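PDB 6NYR: Crov588 from Cafeteriavirus, which is of unknown function but folds into a circular leucine-rich-repeat solenoid built from FNIP repeats. Local coordinates for residues 397-407 with 416-427. Sequence-based numbering, arbitrary orientation.
Sequences EIAEKVLPNSL and FNQKIIENVLPN
Pro-426 lays its ring against the type I turn that runs from Pro-404 to Leu-407: CG lies 3.3 Å from Pro-404 O and 3.9 Å from Leu-407 CB, CB faces the Asn-405 backbone, and CD meets Leu-403 CB. Pro-404 O also accepts the turn's own bond from Leu-407 N. Leu-403 continues the apolar seam, its CD1 4.1 Å from Leu-425 CD2; the two side chains run alongside each other in the same direction, and both touch Leu-410 of strand 409-411. The segments are equivalent strand-to-strand loops of successive turns in the leucine-rich-repeat solenoid, stacked without any hydrogen bond from one to the other. Val-424 meets Ile-398 at about a right angle. Its CG1, swung opposite the backbone N (chi1 -178°), reaches the Ile-398 carbonyl as well as CG2 of that residue, 3.7 Å away. The other branch of Ile-398 sends CD1 obliquely to the Phe-416 ring, 3.8 Å from CE1. At one end, Gln-418 rests CG on the Glu-397 backbone, and a bend at chi2 (-59°) brings OE1 near Glu-397 CG, while its NE2 bonds to Asn-395 OD1, which also receives Asn-417 N. Near Asn-423 the backbones come close: Glu-400 CA makes a CA-H...O contact of 3.2 Å with Asn-423 O.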
loop_
_atom_site.group_PDB
_atom_site.type_symbol
_atom_site.label_atom_id
_atom_site.label_comp_id
_atom_site.label_asym_id
_atom_site.label_seq_id
_atom_site.Cartn_x
_atom_site.Cartn_y
_atom_site.Cartn_z
ATOM N N GLU A 397 -9.325 8.206 -33.405
ATOM C CA GLU A 397 -9.316 6.934 -34.110
ATOM C C GLU A 397 -7.910 6.347 -34.124
ATOM O O GLU A 397 -6.917 7.067 -34.251
ATOM C CB GLU A 397 -9.826 7.111 -35.538
ATOM C CG GLU A 397 -11.308 7.417 -35.638
ATOM C CD GLU A 397 -11.785 7.474 -37.073
ATOM O OE1 GLU A 397 -10.999 7.904 -37.944
ATOM O OE2 GLU A 397 -12.940 7.072 -37.334
ATOM N N ILE A 398 -7.834 5.025 -34.008
ATOM C CA ILE A 398 -6.574 4.288 -34.047
ATOM C C ILE A 398 -6.634 3.403 -35.284
ATOM O O ILE A 398 -7.364 2.404 -35.307
ATOM C CB ILE A 398 -6.349 3.461 -32.775
ATOM C CG1 ILE A 398 -6.517 4.351 -31.541
ATOM C CG2 ILE A 398 -4.965 2.827 -32.789
ATOM C CD1 ILE A 398 -6.270 3.642 -30.229
ATOM N N ALA A 399 -5.864 3.761 -36.304
ATOM C CA ALA A 399 -5.918 3.086 -37.590
ATOM C C ALA A 399 -4.981 1.878 -37.577
ATOM O O ALA A 399 -4.398 1.524 -36.550
ATOM C CB ALA A 399 -5.584 4.065 -38.714
ATOM N N GLU A 400 -4.814 1.244 -38.734
ATOM C CA GLU A 400 -4.192 -0.068 -38.790
ATOM C C GLU A 400 -2.771 -0.113 -38.252
ATOM O O GLU A 400 -2.517 -0.739 -37.218
ATOM C CB GLU A 400 -4.192 -0.586 -40.237
ATOM C CG GLU A 400 -5.519 -1.141 -40.715
ATOM C CD GLU A 400 -5.410 -1.830 -42.061
ATOM O OE1 GLU A 400 -4.388 -2.507 -42.302
ATOM O OE2 GLU A 400 -6.341 -1.697 -42.878
ATOM N N LYS A 401 -1.831 0.531 -38.938
ATOM C CA LYS A 401 -0.416 0.385 -38.614
ATOM C C LYS A 401 0.056 1.375 -37.560
ATOM O O LYS A 401 1.217 1.814 -37.593
ATOM C CB LYS A 401 0.428 0.517 -39.883
ATOM C CG LYS A 401 0.703 -0.813 -40.593
ATOM C CD LYS A 401 -0.553 -1.362 -41.263
ATOM C CE LYS A 401 -0.679 -2.867 -41.064
ATOM N NZ LYS A 401 0.086 -3.679 -42.048
ATOM N N VAL A 402 -0.798 1.711 -36.599
ATOM C CA VAL A 402 -0.447 2.698 -35.584
ATOM C C VAL A 402 0.203 2.041 -34.373
ATOM O O VAL A 402 1.282 2.452 -33.937
ATOM C CB VAL A 402 -1.702 3.504 -35.183
ATOM C CG1 VAL A 402 -1.360 4.513 -34.101
ATOM C CG2 VAL A 402 -2.313 4.173 -36.401
ATOM N N LEU A 403 -0.439 1.028 -33.804
ATOM C CA LEU A 403 0.102 0.368 -32.619
ATOM C C LEU A 403 1.225 -0.585 -33.019
ATOM O O LEU A 403 1.070 -1.350 -33.977
ATOM C CB LEU A 403 -1.000 -0.389 -31.888
ATOM C CG LEU A 403 -2.150 0.495 -31.393
ATOM C CD1 LEU A 403 -3.302 -0.348 -30.862
ATOM C CD2 LEU A 403 -1.665 1.472 -30.326
ATOM N N PRO A 404 2.363 -0.552 -32.330
ATOM C CA PRO A 404 3.484 -1.424 -32.712
ATOM C C PRO A 404 3.224 -2.886 -32.378
ATOM O O PRO A 404 2.499 -3.218 -31.436
ATOM C CB PRO A 404 4.662 -0.869 -31.900
ATOM C CG PRO A 404 4.015 -0.266 -30.684
ATOM C CD PRO A 404 2.678 0.279 -31.148
ATOM N N ASN A 405 3.847 -3.768 -33.168
ATOM C CA ASN A 405 3.743 -5.197 -32.919
ATOM C C ASN A 405 4.271 -5.597 -31.551
ATOM O O ASN A 405 3.854 -6.638 -31.032
ATOM C CB ASN A 405 4.507 -5.989 -33.990
ATOM C CG ASN A 405 3.943 -5.788 -35.388
ATOM O OD1 ASN A 405 2.730 -5.650 -35.569
ATOM N ND2 ASN A 405 4.821 -5.772 -36.385
ATOM N N SER A 406 5.153 -4.803 -30.950
ATOM C CA SER A 406 5.739 -5.180 -29.675
ATOM C C SER A 406 4.807 -4.948 -28.494
ATOM O O SER A 406 5.127 -5.386 -27.384
ATOM C CB SER A 406 7.038 -4.401 -29.448
ATOM O OG SER A 406 6.823 -3.002 -29.572
ATOM N N LEU A 407 3.668 -4.292 -28.703
ATOM C CA LEU A 407 2.804 -3.914 -27.594
ATOM C C LEU A 407 2.199 -5.141 -26.926
ATOM O O LEU A 407 1.599 -5.992 -27.589
ATOM C CB LEU A 407 1.681 -2.999 -28.076
ATOM C CG LEU A 407 1.006 -2.133 -27.012
ATOM C CD1 LEU A 407 1.955 -1.045 -26.516
ATOM C CD2 LEU A 407 -0.296 -1.542 -27.543
ATOM N N PHE A 416 -12.362 7.218 -24.305
ATOM C CA PHE A 416 -12.165 6.547 -25.582
ATOM C C PHE A 416 -13.421 5.768 -25.959
ATOM O O PHE A 416 -13.880 4.907 -25.202
ATOM C CB PHE A 416 -10.968 5.606 -25.539
ATOM C CG PHE A 416 -10.692 4.947 -26.859
ATOM C CD1 PHE A 416 -9.865 5.555 -27.786
ATOM C CD2 PHE A 416 -11.290 3.740 -27.188
ATOM C CE1 PHE A 416 -9.620 4.963 -29.009
ATOM C CE2 PHE A 416 -11.052 3.145 -28.405
ATOM C CZ PHE A 416 -10.216 3.756 -29.320
ATOM N N ASN A 417 -13.964 6.063 -27.136
ATOM C CA ASN A 417 -15.148 5.372 -27.631
ATOM C C ASN A 417 -15.166 5.423 -29.157
ATOM O O ASN A 417 -16.162 5.798 -29.778
ATOM C CB ASN A 417 -16.419 5.988 -27.044
ATOM C CG ASN A 417 -17.663 5.188 -27.380
ATOM O OD1 ASN A 417 -17.594 3.983 -27.636
ATOM N ND2 ASN A 417 -18.811 5.857 -27.393
ATOM N N GLN A 418 -14.060 5.036 -29.778
ATOM C CA GLN A 418 -13.977 4.929 -31.225
ATOM C C GLN A 418 -14.065 3.462 -31.626
ATOM O O GLN A 418 -13.806 2.558 -30.827
ATOM C CB GLN A 418 -12.675 5.536 -31.758
ATOM C CG GLN A 418 -12.464 6.994 -31.401
ATOM C CD GLN A 418 -13.574 7.890 -31.912
ATOM O OE1 GLN A 418 -14.135 7.660 -32.985
ATOM N NE2 GLN A 418 -13.906 8.912 -31.135
ATOM N N LYS A 419 -14.430 3.230 -32.884
ATOM C CA LYS A 419 -14.537 1.865 -33.367
ATOM C C LYS A 419 -13.140 1.251 -33.436
ATOM O O LYS A 419 -12.148 1.942 -33.684
ATOM C CB LYS A 419 -15.172 1.818 -34.752
ATOM C CG LYS A 419 -16.537 2.479 -34.918
ATOM C CD LYS A 419 -17.079 2.109 -36.309
ATOM C CE LYS A 419 -18.077 3.116 -36.877
ATOM N NZ LYS A 419 -19.377 3.191 -36.167
ATOM N N ILE A 420 -13.065 -0.057 -33.220
ATOM C CA ILE A 420 -11.811 -0.801 -33.322
ATOM C C ILE A 420 -12.046 -1.922 -34.323
ATOM O O ILE A 420 -12.841 -2.837 -34.067
ATOM C CB ILE A 420 -11.339 -1.349 -31.971
ATOM C CG1 ILE A 420 -11.204 -0.196 -30.978
ATOM C CG2 ILE A 420 -10.029 -2.099 -32.120
ATOM C CD1 ILE A 420 -10.541 -0.574 -29.679
ATOM N N ILE A 421 -11.356 -1.863 -35.460
ATOM C CA ILE A 421 -11.566 -2.859 -36.501
ATOM C C ILE A 421 -10.341 -3.760 -36.597
ATOM O O ILE A 421 -9.409 -3.643 -35.796
ATOM C CB ILE A 421 -11.856 -2.180 -37.851
ATOM C CG1 ILE A 421 -10.675 -1.310 -38.285
ATOM C CG2 ILE A 421 -13.107 -1.311 -37.745
ATOM C CD1 ILE A 421 -10.788 -0.780 -39.709
ATOM N N GLU A 422 -10.338 -4.669 -37.570
ATOM C CA GLU A 422 -9.298 -5.681 -37.628
ATOM C C GLU A 422 -7.964 -5.049 -38.025
ATOM O O GLU A 422 -7.897 -4.006 -38.681
ATOM C CB GLU A 422 -9.683 -6.807 -38.583
ATOM C CG GLU A 422 -9.902 -6.404 -40.019
ATOM C CD GLU A 422 -9.926 -7.610 -40.943
ATOM O OE1 GLU A 422 -10.255 -8.720 -40.469
ATOM O OE2 GLU A 422 -9.599 -7.451 -42.137
ATOM N N ASN A 423 -6.891 -5.715 -37.615
ATOM C CA ASN A 423 -5.520 -5.243 -37.813
ATOM C C ASN A 423 -5.267 -3.852 -37.236
ATOM O O ASN A 423 -4.436 -3.096 -37.749
ATOM C CB ASN A 423 -5.141 -5.255 -39.298
ATOM C CG ASN A 423 -4.957 -6.655 -39.844
ATOM O OD1 ASN A 423 -5.872 -7.238 -40.425
ATOM N ND2 ASN A 423 -3.768 -7.205 -39.651
ATOM N N VAL A 424 -5.956 -3.508 -36.158
ATOM C CA VAL A 424 -5.577 -2.372 -35.332
ATOM C C VAL A 424 -4.770 -2.842 -34.127
ATOM O O VAL A 424 -3.675 -2.348 -33.861
ATOM C CB VAL A 424 -6.812 -1.554 -34.892
ATOM C CG1 VAL A 424 -6.361 -0.347 -34.060
ATOM C CG2 VAL A 424 -7.605 -1.097 -36.096
ATOM N N LEU A 425 -5.312 -3.812 -33.390
ATOM C CA LEU A 425 -4.650 -4.341 -32.205
ATOM C C LEU A 425 -3.586 -5.348 -32.626
ATOM O O LEU A 425 -3.889 -6.282 -33.378
ATOM C CB LEU A 425 -5.669 -4.996 -31.285
ATOM C CG LEU A 425 -6.807 -4.077 -30.840
ATOM C CD1 LEU A 425 -7.907 -4.889 -30.165
ATOM C CD2 LEU A 425 -6.304 -2.977 -29.923
ATOM N N PRO A 426 -2.350 -5.204 -32.154
ATOM C CA PRO A 426 -1.273 -6.071 -32.647
ATOM C C PRO A 426 -1.373 -7.487 -32.106
ATOM O O PRO A 426 -1.744 -7.707 -30.951
ATOM C CB PRO A 426 0.001 -5.379 -32.144
ATOM C CG PRO A 426 -0.447 -4.668 -30.896
ATOM C CD PRO A 426 -1.866 -4.216 -31.166
ATOM N N ASN A 427 -1.060 -8.452 -32.971
ATOM C CA ASN A 427 -0.808 -9.811 -32.510
ATOM C C ASN A 427 0.362 -9.784 -31.536
ATOM O O ASN A 427 1.446 -9.294 -31.869
ATOM C CB ASN A 427 -0.503 -10.735 -33.684
ATOM C CG ASN A 427 -1.730 -11.033 -34.517
ATOM O OD1 ASN A 427 -2.767 -11.450 -33.993
ATOM N ND2 ASN A 427 -1.620 -10.830 -35.825
#